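Local coordinates for hypothetical Membrane Spanning Protein (PDB 2FB5) that catalyses the condensation of two ATP molecules into the second messenger cyclic di-AMP and is required for efficient spore formation, at residues F79-R90 with L118-F127; K91-E102 with S178-T189. All coordinates share one frame; numbering follows the deposited sequence.

Interaction 1: residues F79-R90 with L118-F127; sequences FITTAIQHLSAR and LTAPLLESIF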
loop_
_atom_site.group_PDB
_atom_site.type_symbol
_atom_site.label_atom_id
_atom_site.label_comp_id
_atom_site.label_asym_id
_atom_site.label_seq_id
_atom_site.Cartn_x
_atom_site.Cartn_y
_atom_site.Cartn_z
ATOM N N PHE A 79 -9.524 -11.476 -20.467
ATOM C CA PHE A 79 -10.708 -11.824 -21.259
ATOM C C PHE A 79 -11.360 -10.575 -21.861
ATOM O O PHE A 79 -11.771 -10.573 -23.024
ATOM C CB PHE A 79 -11.733 -12.527 -20.363
ATOM C CG PHE A 79 -11.427 -13.972 -20.061
ATOM C CD1 PHE A 79 -10.243 -14.581 -20.493
ATOM C CD2 PHE A 79 -12.349 -14.732 -19.329
ATOM C CE1 PHE A 79 -9.971 -15.929 -20.204
ATOM C CE2 PHE A 79 -12.118 -16.085 -19.042
ATOM C CZ PHE A 79 -10.912 -16.693 -19.480
ATOM N N ILE A 80 -11.481 -9.530 -21.046
ATOM C CA ILE A 80 -12.019 -8.244 -21.500
ATOM C C ILE A 80 -11.117 -7.678 -22.615
ATOM O O ILE A 80 -11.615 -7.280 -23.659
ATOM C CB ILE A 80 -12.171 -7.246 -20.320
ATOM C CG1 ILE A 80 -13.158 -7.801 -19.278
ATOM C CG2 ILE A 80 -12.627 -5.865 -20.822
ATOM C CD1 ILE A 80 -13.252 -6.975 -17.948
ATOM N N THR A 81 -9.801 -7.685 -22.395
ATOM C CA THR A 81 -8.828 -7.195 -23.387
ATOM C C THR A 81 -8.936 -7.977 -24.708
ATOM O O THR A 81 -8.983 -7.390 -25.787
ATOM C CB THR A 81 -7.380 -7.271 -22.819
ATOM O OG1 THR A 81 -7.269 -6.409 -21.678
ATOM C CG2 THR A 81 -6.347 -6.833 -23.854
ATOM N N THR A 82 -9.000 -9.303 -24.621
ATOM C CA THR A 82 -9.188 -10.130 -25.816
ATOM C C THR A 82 -10.458 -9.753 -26.590
ATOM O O THR A 82 -10.421 -9.547 -27.808
ATOM C CB THR A 82 -9.218 -11.618 -25.452
ATOM O OG1 THR A 82 -7.963 -11.972 -24.865
ATOM C CG2 THR A 82 -9.469 -12.475 -26.679
ATOM N N ALA A 83 -11.576 -9.642 -25.877
ATOM C CA ALA A 83 -12.840 -9.275 -26.507
ATOM C C ALA A 83 -12.721 -7.912 -27.200
ATOM O O ALA A 83 -13.134 -7.758 -28.351
ATOM C CB ALA A 83 -13.978 -9.277 -25.486
ATOM N N ILE A 84 -12.143 -6.940 -26.495
ATOM C CA ILE A 84 -11.951 -5.588 -27.018
ATOM C C ILE A 84 -11.107 -5.554 -28.292
ATOM O O ILE A 84 -11.437 -4.833 -29.228
ATOM C CB ILE A 84 -11.313 -4.659 -25.950
ATOM C CG1 ILE A 84 -12.330 -4.319 -24.837
ATOM C CG2 ILE A 84 -10.752 -3.395 -26.583
ATOM C CD1 ILE A 84 -13.539 -3.568 -25.286
ATOM N N GLN A 85 -10.020 -6.324 -28.305
ATOM C CA GLN A 85 -9.155 -6.452 -29.479
ATOM C C GLN A 85 -9.945 -6.978 -30.667
ATOM O O GLN A 85 -9.824 -6.456 -31.775
ATOM C CB GLN A 85 -7.975 -7.390 -29.187
ATOM C CG GLN A 85 -6.909 -6.825 -28.234
ATOM C CD GLN A 85 -5.901 -7.885 -27.748
ATOM O OE1 GLN A 85 -6.134 -9.094 -27.852
ATOM N NE2 GLN A 85 -4.785 -7.425 -27.206
ATOM N N HIS A 86 -10.757 -8.009 -30.433
ATOM C CA HIS A 86 -11.551 -8.635 -31.484
ATOM C C HIS A 86 -12.635 -7.723 -32.021
ATOM O O HIS A 86 -12.836 -7.631 -33.236
ATOM C CB HIS A 86 -12.164 -9.936 -30.969
ATOM C CG HIS A 86 -11.170 -11.042 -30.809
ATOM N ND1 HIS A 86 -11.457 -12.210 -30.137
ATOM C CD2 HIS A 86 -9.889 -11.158 -31.231
ATOM C CE1 HIS A 86 -10.401 -13.004 -30.163
ATOM N NE2 HIS A 86 -9.434 -12.386 -30.817
ATOM N N LEU A 87 -13.325 -7.038 -31.108
ATOM C CA LEU A 87 -14.342 -6.066 -31.479
ATOM C C LEU A 87 -13.742 -4.894 -32.253
ATOM O O LEU A 87 -14.322 -4.434 -33.239
ATOM C CB LEU A 87 -15.090 -5.566 -30.233
ATOM C CG LEU A 87 -15.918 -6.655 -29.523
ATOM C CD1 LEU A 87 -16.194 -6.302 -28.060
ATOM C CD2 LEU A 87 -17.211 -6.914 -30.272
ATOM N N SER A 88 -12.590 -4.409 -31.795
ATOM C CA SER A 88 -11.880 -3.326 -32.480
ATOM C C SER A 88 -11.551 -3.699 -33.929
ATOM O O SER A 88 -11.847 -2.947 -34.855
ATOM C CB SER A 88 -10.598 -2.966 -31.729
ATOM O OG SER A 88 -9.880 -1.973 -32.441
ATOM N N ALA A 89 -10.959 -4.876 -34.115
ATOM C CA ALA A 89 -10.593 -5.364 -35.443
ATOM C C ALA A 89 -11.790 -5.411 -36.402
ATOM O O ALA A 89 -11.668 -5.058 -37.586
ATOM C CB ALA A 89 -9.945 -6.723 -35.325
ATOM N N ARG A 90 -12.944 -5.827 -35.882
ATOM C CA ARG A 90 -14.162 -5.973 -36.665
ATOM C C ARG A 90 -14.934 -4.649 -36.745
ATOM O O ARG A 90 -15.949 -4.561 -37.433
ATOM C CB ARG A 90 -15.057 -7.068 -36.050
ATOM C CG ARG A 90 -14.472 -8.496 -36.087
ATOM C CD ARG A 90 -15.194 -9.423 -35.083
ATOM N NE ARG A 90 -14.397 -10.596 -34.693
ATOM C CZ ARG A 90 -14.541 -11.277 -33.549
ATOM N NH1 ARG A 90 -15.457 -10.921 -32.648
ATOM N NH2 ARG A 90 -13.760 -12.324 -33.296
ATOM N N LEU A 118 -18.219 -14.350 -17.213
ATOM C CA LEU A 118 -17.617 -13.476 -18.220
ATOM C C LEU A 118 -16.611 -14.262 -19.028
ATOM O O LEU A 118 -15.660 -14.815 -18.465
ATOM C CB LEU A 118 -16.909 -12.294 -17.569
ATOM C CG LEU A 118 -16.322 -11.199 -18.482
ATOM C CD1 LEU A 118 -16.151 -9.933 -17.690
ATOM C CD2 LEU A 118 -14.990 -11.594 -19.115
ATOM N N THR A 119 -16.828 -14.319 -20.346
ATOM C CA THR A 119 -15.838 -14.898 -21.268
ATOM C C THR A 119 -15.742 -13.942 -22.442
ATOM O O THR A 119 -16.654 -13.149 -22.664
ATOM C CB THR A 119 -16.257 -16.256 -21.847
ATOM O OG1 THR A 119 -17.517 -16.130 -22.524
ATOM C CG2 THR A 119 -16.315 -17.347 -20.783
ATOM N N ALA A 120 -14.646 -14.009 -23.188
ATOM C CA ALA A 120 -14.536 -13.217 -24.402
ATOM C C ALA A 120 -15.606 -13.564 -25.458
ATOM O O ALA A 120 -16.264 -12.649 -25.956
ATOM C CB ALA A 120 -13.108 -13.270 -24.972
ATOM N N PRO A 121 -15.816 -14.864 -25.799
ATOM C CA PRO A 121 -16.916 -15.123 -26.747
ATOM C C PRO A 121 -18.265 -14.476 -26.348
ATOM O O PRO A 121 -18.981 -13.972 -27.211
ATOM C CB PRO A 121 -17.025 -16.644 -26.748
ATOM C CG PRO A 121 -15.600 -17.112 -26.481
ATOM C CD PRO A 121 -15.087 -16.108 -25.463
ATOM N N LEU A 122 -18.611 -14.480 -25.063
ATOM C CA LEU A 122 -19.898 -13.907 -24.679
ATOM C C LEU A 122 -19.929 -12.381 -24.866
ATOM O O LEU A 122 -20.918 -11.811 -25.365
ATOM C CB LEU A 122 -20.290 -14.325 -23.257
ATOM C CG LEU A 122 -21.583 -13.699 -22.706
ATOM C CD1 LEU A 122 -22.785 -13.979 -23.616
ATOM C CD2 LEU A 122 -21.865 -14.215 -21.302
ATOM N N LEU A 123 -18.853 -11.707 -24.489
ATOM C CA LEU A 123 -18.789 -10.251 -24.686
ATOM C C LEU A 123 -18.887 -9.930 -26.177
ATOM O O LEU A 123 -19.571 -8.987 -26.584
ATOM C CB LEU A 123 -17.492 -9.673 -24.109
ATOM C CG LEU A 123 -17.345 -9.598 -22.588
ATOM C CD1 LEU A 123 -15.896 -9.322 -22.214
ATOM C CD2 LEU A 123 -18.265 -8.504 -22.037
ATOM N N GLU A 124 -18.196 -10.719 -26.995
ATOM C CA GLU A 124 -18.195 -10.470 -28.435
ATOM C C GLU A 124 -19.560 -10.743 -29.064
ATOM O O GLU A 124 -19.975 -10.040 -29.978
ATOM C CB GLU A 124 -17.103 -11.284 -29.133
ATOM C CG GLU A 124 -15.677 -10.891 -28.748
ATOM C CD GLU A 124 -14.655 -11.902 -29.253
ATOM O OE1 GLU A 124 -14.856 -12.411 -30.372
ATOM O OE2 GLU A 124 -13.662 -12.189 -28.554
ATOM N N SER A 125 -20.251 -11.759 -28.554
ATOM C CA SER A 125 -21.590 -12.103 -28.996
ATOM C C SER A 125 -22.582 -10.972 -28.662
ATOM O O SER A 125 -23.406 -10.580 -29.498
ATOM C CB SER A 125 -22.010 -13.415 -28.332
ATOM O OG SER A 125 -23.339 -13.761 -28.663
ATOM N N ILE A 126 -22.487 -10.439 -27.449
ATOM C CA ILE A 126 -23.373 -9.342 -27.012
ATOM C C ILE A 126 -23.303 -8.138 -27.951
ATOM O O ILE A 126 -24.329 -7.516 -28.249
ATOM C CB ILE A 126 -23.067 -8.915 -25.553
ATOM C CG1 ILE A 126 -23.548 -10.015 -24.585
ATOM C CG2 ILE A 126 -23.748 -7.549 -25.210
ATOM C CD1 ILE A 126 -22.935 -9.953 -23.160
ATOM N N PHE A 127 -22.093 -7.815 -28.418
ATOM C CA PHE A 127 -21.872 -6.637 -29.268
ATOM C C PHE A 127 -21.808 -6.925 -30.771
ATOM O O PHE A 127 -21.346 -6.079 -31.567
ATOM C CB PHE A 127 -20.617 -5.886 -28.804
ATOM C CG PHE A 127 -20.772 -5.270 -27.458
ATOM C CD1 PHE A 127 -21.653 -4.215 -27.274
ATOM C CD2 PHE A 127 -20.084 -5.767 -26.369
ATOM C CE1 PHE A 127 -21.825 -3.638 -26.020
ATOM C CE2 PHE A 127 -20.245 -5.187 -25.115
ATOM C CZ PHE A 127 -21.126 -4.116 -24.950
#

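Interaction 2: residues K91-E102 with S178-T189; sequences KHGALIVVERNE and SDALILVVSEET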
loop_
_atom_site.group_PDB
_atom_site.type_symbol
_atom_site.label_atom_id
_atom_site.label_comp_id
_atom_site.label_asym_id
_atom_site.label_seq_id
_atom_site.Cartn_x
_atom_site.Cartn_y
_atom_site.Cartn_z
ATOM N N LYS A 91 -14.446 -3.626 -36.043
ATOM C CA LYS A 91 -15.156 -2.352 -35.914
ATOM C C LYS A 91 -16.588 -2.514 -35.407
ATOM O O LYS A 91 -17.516 -1.892 -35.932
ATOM C CB LYS A 91 -15.130 -1.556 -37.233
ATOM C CG LYS A 91 -13.732 -1.094 -37.656
ATOM C CD LYS A 91 -13.812 -0.108 -38.836
ATOM C CE LYS A 91 -12.422 0.317 -39.291
ATOM N NZ LYS A 91 -11.581 -0.863 -39.688
ATOM N N HIS A 92 -16.757 -3.343 -34.377
ATOM C CA HIS A 92 -18.044 -3.507 -33.704
ATOM C C HIS A 92 -18.100 -2.620 -32.480
ATOM O O HIS A 92 -17.308 -2.806 -31.545
ATOM C CB HIS A 92 -18.264 -4.954 -33.258
ATOM C CG HIS A 92 -18.404 -5.930 -34.385
ATOM N ND1 HIS A 92 -18.354 -7.294 -34.194
ATOM C CD2 HIS A 92 -18.575 -5.743 -35.716
ATOM C CE1 HIS A 92 -18.503 -7.906 -35.357
ATOM N NE2 HIS A 92 -18.640 -6.987 -36.297
ATOM N N GLY A 93 -19.038 -1.673 -32.482
ATOM C CA GLY A 93 -19.238 -0.775 -31.351
ATOM C C GLY A 93 -19.453 -1.553 -30.069
ATOM O O GLY A 93 -20.146 -2.571 -30.064
ATOM N N ALA A 94 -18.825 -1.094 -28.989
ATOM C CA ALA A 94 -18.925 -1.771 -27.707
ATOM C C ALA A 94 -18.807 -0.757 -26.600
ATOM O O ALA A 94 -18.132 0.252 -26.762
ATOM C CB ALA A 94 -17.828 -2.834 -27.563
ATOM N N LEU A 95 -19.446 -1.053 -25.470
ATOM C CA LEU A 95 -19.463 -0.168 -24.317
ATOM C C LEU A 95 -19.493 -1.054 -23.074
ATOM O O LEU A 95 -20.528 -1.649 -22.768
ATOM C CB LEU A 95 -20.705 0.737 -24.375
ATOM C CG LEU A 95 -20.923 1.802 -23.307
ATOM C CD1 LEU A 95 -19.819 2.839 -23.323
ATOM C CD2 LEU A 95 -22.286 2.496 -23.528
ATOM N N ILE A 96 -18.353 -1.168 -22.389
ATOM C CA ILE A 96 -18.212 -2.093 -21.261
ATOM C C ILE A 96 -17.837 -1.374 -19.974
ATOM O O ILE A 96 -16.724 -0.855 -19.839
ATOM C CB ILE A 96 -17.150 -3.201 -21.537
ATOM C CG1 ILE A 96 -17.513 -3.987 -22.811
ATOM C CG2 ILE A 96 -17.035 -4.113 -20.314
ATOM C CD1 ILE A 96 -16.504 -5.102 -23.219
ATOM N N VAL A 97 -18.776 -1.351 -19.033
ATOM C CA VAL A 97 -18.580 -0.732 -17.718
ATOM C C VAL A 97 -17.929 -1.751 -16.777
ATOM O O VAL A 97 -18.458 -2.850 -16.593
ATOM C CB VAL A 97 -19.935 -0.318 -17.100
ATOM C CG1 VAL A 97 -19.751 0.211 -15.672
ATOM C CG2 VAL A 97 -20.626 0.743 -17.967
ATOM N N VAL A 98 -16.788 -1.402 -16.186
ATOM C CA VAL A 98 -16.250 -2.238 -15.128
ATOM C C VAL A 98 -16.461 -1.542 -13.792
ATOM O O VAL A 98 -15.876 -0.489 -13.541
ATOM C CB VAL A 98 -14.763 -2.574 -15.336
ATOM C CG1 VAL A 98 -14.301 -3.546 -14.263
ATOM C CG2 VAL A 98 -14.553 -3.141 -16.739
ATOM N N GLU A 99 -17.324 -2.127 -12.962
ATOM C CA GLU A 99 -17.580 -1.628 -11.623
ATOM C C GLU A 99 -16.303 -1.672 -10.805
ATOM O O GLU A 99 -15.564 -2.678 -10.828
ATOM C CB GLU A 99 -18.661 -2.456 -10.924
ATOM C CG GLU A 99 -19.168 -1.823 -9.634
ATOM C CD GLU A 99 -20.393 -2.530 -9.057
ATOM O OE1 GLU A 99 -21.268 -2.967 -9.836
ATOM O OE2 GLU A 99 -20.475 -2.647 -7.815
ATOM N N ARG A 100 -16.034 -0.576 -10.102
ATOM C CA ARG A 100 -14.838 -0.502 -9.258
ATOM C C ARG A 100 -15.262 -0.405 -7.781
ATOM O O ARG A 100 -15.974 -1.297 -7.305
ATOM C CB ARG A 100 -13.845 0.582 -9.770
ATOM C CG ARG A 100 -13.199 0.176 -11.124
ATOM C CD ARG A 100 -12.314 1.250 -11.765
ATOM N NE ARG A 100 -10.974 1.354 -11.182
ATOM C CZ ARG A 100 -10.521 2.429 -10.538
ATOM N NH1 ARG A 100 -11.299 3.490 -10.383
ATOM N NH2 ARG A 100 -9.291 2.448 -10.048
ATOM N N ASN A 101 -14.853 0.631 -7.055
ATOM C CA ASN A 101 -15.197 0.702 -5.633
ATOM C C ASN A 101 -16.645 1.141 -5.359
ATOM O O ASN A 101 -17.213 0.801 -4.317
ATOM C CB ASN A 101 -14.207 1.579 -4.843
ATOM C CG ASN A 101 -14.444 1.511 -3.325
ATOM O OD1 ASN A 101 -14.420 0.430 -2.745
ATOM N ND2 ASN A 101 -14.728 2.664 -2.695
ATOM N N GLU A 102 -17.246 1.884 -6.284
ATOM C CA GLU A 102 -18.583 2.425 -6.065
ATOM C C GLU A 102 -19.676 1.647 -6.805
ATOM O O GLU A 102 -19.506 1.269 -7.980
ATOM C CB GLU A 102 -18.623 3.916 -6.430
ATOM C CG GLU A 102 -17.620 4.737 -5.641
ATOM C CD GLU A 102 -17.399 6.149 -6.175
ATOM O OE1 GLU A 102 -18.153 6.616 -7.060
ATOM O OE2 GLU A 102 -16.444 6.795 -5.693
ATOM N N SER A 178 -19.218 8.352 -10.962
ATOM C CA SER A 178 -18.705 7.184 -10.251
ATOM C C SER A 178 -17.239 6.946 -10.572
ATOM O O SER A 178 -16.673 7.572 -11.467
ATOM C CB SER A 178 -19.504 5.947 -10.656
ATOM O OG SER A 178 -19.156 5.556 -11.970
ATOM N N ASP A 179 -16.626 6.024 -9.841
ATOM C CA ASP A 179 -15.252 5.636 -10.099
ATOM C C ASP A 179 -15.185 4.455 -11.082
ATOM O O ASP A 179 -14.138 3.833 -11.245
ATOM C CB ASP A 179 -14.527 5.303 -8.776
ATOM C CG ASP A 179 -14.894 3.929 -8.232
ATOM O OD1 ASP A 179 -16.065 3.515 -8.377
ATOM O OD2 ASP A 179 -14.012 3.258 -7.645
ATOM N N ALA A 180 -16.295 4.142 -11.748
ATOM C CA ALA A 180 -16.265 3.059 -12.755
ATOM C C ALA A 180 -15.297 3.373 -13.897
ATOM O O ALA A 180 -15.095 4.532 -14.243
ATOM C CB ALA A 180 -17.662 2.792 -13.314
ATOM N N LEU A 181 -14.685 2.334 -14.472
ATOM C CA LEU A 181 -13.903 2.512 -15.681
ATOM C C LEU A 181 -14.749 1.991 -16.838
ATOM O O LEU A 181 -15.265 0.883 -16.763
ATOM C CB LEU A 181 -12.572 1.747 -15.584
ATOM C CG LEU A 181 -11.612 1.941 -16.760
ATOM C CD1 LEU A 181 -10.186 1.901 -16.263
ATOM C CD2 LEU A 181 -11.834 0.881 -17.874
ATOM N N ILE A 182 -14.905 2.772 -17.898
ATOM C CA ILE A 182 -15.787 2.356 -19.006
ATOM C C ILE A 182 -15.025 2.267 -20.329
ATOM O O ILE A 182 -14.561 3.273 -20.853
ATOM C CB ILE A 182 -17.058 3.263 -19.151
ATOM C CG1 ILE A 182 -17.804 3.390 -17.815
ATOM C CG2 ILE A 182 -18.034 2.695 -20.192
ATOM C CD1 ILE A 182 -17.433 4.652 -17.003
ATOM N N LEU A 183 -14.925 1.052 -20.861
ATOM C CA LEU A 183 -14.253 0.797 -22.125
ATOM C C LEU A 183 -15.205 1.055 -23.279
ATOM O O LEU A 183 -16.394 0.734 -23.193
ATOM C CB LEU A 183 -13.761 -0.665 -22.175
ATOM C CG LEU A 183 -12.639 -0.939 -21.164
ATOM C CD1 LEU A 183 -12.724 -2.351 -20.603
ATOM C CD2 LEU A 183 -11.257 -0.707 -21.798
ATOM N N VAL A 184 -14.678 1.635 -24.359
ATOM C CA VAL A 184 -15.459 1.896 -25.569
ATOM C C VAL A 184 -14.695 1.381 -26.790
ATOM O O VAL A 184 -13.475 1.527 -26.859
ATOM C CB VAL A 184 -15.739 3.416 -25.763
ATOM C CG1 VAL A 184 -16.680 3.650 -26.926
ATOM C CG2 VAL A 184 -16.343 4.028 -24.512
ATOM N N VAL A 185 -15.413 0.750 -27.722
ATOM C CA VAL A 185 -14.916 0.485 -29.078
ATOM C C VAL A 185 -15.815 1.291 -30.005
ATOM O O VAL A 185 -17.041 1.205 -29.929
ATOM C CB VAL A 185 -14.953 -1.022 -29.484
ATOM C CG1 VAL A 185 -14.346 -1.235 -30.884
ATOM C CG2 VAL A 185 -14.220 -1.884 -28.469
ATOM N N SER A 186 -15.207 2.128 -30.836
ATOM C CA SER A 186 -15.965 2.896 -31.825
ATOM C C SER A 186 -16.403 2.007 -32.987
ATOM O O SER A 186 -15.592 1.289 -33.566
ATOM C CB SER A 186 -15.131 4.063 -32.357
ATOM O OG SER A 186 -15.757 4.629 -33.500
ATOM N N GLU A 187 -17.684 2.062 -33.325
ATOM C CA GLU A 187 -18.204 1.361 -34.504
ATOM C C GLU A 187 -17.743 1.997 -35.825
ATOM O O GLU A 187 -17.742 1.343 -36.865
ATOM C CB GLU A 187 -19.728 1.267 -34.461
ATOM C CG GLU A 187 -20.459 2.606 -34.461
ATOM C CD GLU A 187 -21.973 2.453 -34.452
ATOM O OE1 GLU A 187 -22.474 1.378 -34.844
ATOM O OE2 GLU A 187 -22.665 3.412 -34.054
ATOM N N GLU A 188 -17.352 3.271 -35.774
ATOM C CA GLU A 188 -16.871 3.986 -36.959
ATOM C C GLU A 188 -15.441 3.620 -37.346
ATOM O O GLU A 188 -15.163 3.360 -38.516
ATOM C CB GLU A 188 -16.962 5.493 -36.743
ATOM C CG GLU A 188 -18.323 5.982 -36.301
ATOM C CD GLU A 188 -18.415 7.495 -36.281
ATOM O OE1 GLU A 188 -19.531 8.018 -36.070
ATOM O OE2 GLU A 188 -17.374 8.164 -36.479
ATOM N N THR A 189 -14.539 3.593 -36.365
ATOM C CA THR A 189 -13.108 3.462 -36.631
ATOM C C THR A 189 -12.457 2.253 -35.970
ATOM O O THR A 189 -11.332 1.897 -36.312
ATOM C CB THR A 189 -12.347 4.691 -36.114
ATOM O OG1 THR A 189 -12.434 4.728 -34.684
ATOM C CG2 THR A 189 -12.915 5.991 -36.697
HETATM O O HOH W 1 -18.726 -0.804 -38.138
HETATM O O HOH W 2 -21.533 -1.836 -34.100
HETATM O O HOH W 3 -17.575 1.717 -9.794
#

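Interaction 1: residues F79-R90 with L118-F127
Glu124 lies as a knob in a hole formed by Ala83, His86, Leu87 and Arg90, and its two carboxylate oxygens are taken by different partners. His86 ND1 donates to Glu124 OE2 at 2.7 Å, with the oxygen near the plane of the imidazole. Ring and carboxylate stand 84° apart, and OE2 is met from above the carboxylate plane. The other oxygen, OE1, receives both terminal nitrogens of Arg90 from one face: NH1 at 2.8 Å and NH2 at 3.1 Å, an end-on salt bridge. Three N-H groups thus fix the rotation of the carboxylate, and the cationic guanidinium would be expected to stabilise its negative charge. The Glu124 chain, extended beyond CG (chi2 169°), spans the gap to both donors.

Small residues suit the close approach next to this site, where Ala83 CB lies 4.1 Å from Ala120 CB; Leu123 CD1 also reaches Ala83 CB. Farther along, Leu118 CD2 touches Phe79 CB at 3.6 Å, while Leu118 O sits at the edge of the Phe79 ring. At the other end, Leu87 CD2 meets Phe127 CB.

Thr119 starts the second helix as its N-cap, OG1 accepting from Leu122 N. The helices, 79-90 and 120-126, cross at -39° with axes 8.6 Å apart. Both pack on one face of the mixed sheet of the nucleotide-binding cyclase domain: Leu123 and Phe127 rest on Val138 of strand 137-141, and Ile84 and Leu87 on strand 94-98.

Interaction 2: residues K91-E102 with S178-T189
Asp179 OD1 is gripped by Glu102 N at 2.9 Å and by a water that also accepts from Arg100 N and donates to Glu102 O. The other carboxylate oxygen, OD2, takes Asn101 N on its syn lone pair at 2.8 Å. A short acidic side chain suits this place, since its two oxygens can receive successive backbone N-H groups of the turn; with chi1 at 78°, CG lies between the backbone N and carbonyl carbon of Asp179, which turns the carboxylate toward those N-H groups. Arg100, bent at chi3 (79°), brings NH1 to Asp179 O at 3.0 Å, in both the carbonyl and guanidinium planes, while its NE donates to Tyr69 O.

Beyond this turn, strands 94-98 and 181-185 run antiparallel as neighbours within the mixed central sheet of the diadenylate cyclase domain. Ala94–Val185, Ile96–Leu183 and Val98–Leu181 are the hydrogen-bonded pairs, each with two backbone bonds; Ile96 N reaches Leu183 O at 2.8 Å. Beta-branched valine and isoleucine, with leucine and the small Ala94, suit the two buried faces. On one, Leu95 CD1 lies against Ile182 CG2 at 3.6 Å, and Val97 and Ile182 run side by side under helix 166-175. On the other, Ala94 CB meets Val185 CG2 at 3.8 Å, and Leu183 and Val185 pack on helix 77-90.

At the far end, Gly93, with no side chain, lets Glu187 CB come within 3.8 Å of its CA; OE2 of Glu187 forms a salt bridge with Arg167.

In the fold
Interactions 1 and 2 have centres about 12 Å apart and touch directly. Their segments alternate along the chain: helix 77-90 leads straight into strand 94-98, helix 120-126 follows, and strand 181-185 comes last. Strand 94-98 is the central strand of the seven-stranded sheet and 181-185 is its neighbour; the helix pair of interaction 1 covers one face of the sheet, and helix 166-175 lies on the other. Ile80 CG2 packs on Leu183 CD1, and the Phe127 ring reaches the backbone of Gly93 and Leu95, while a probable hydrogen bond from His92 N to Leu87 O spans the junction. Together they build an alpha/beta core within the nucleotide-binding cyclase domain.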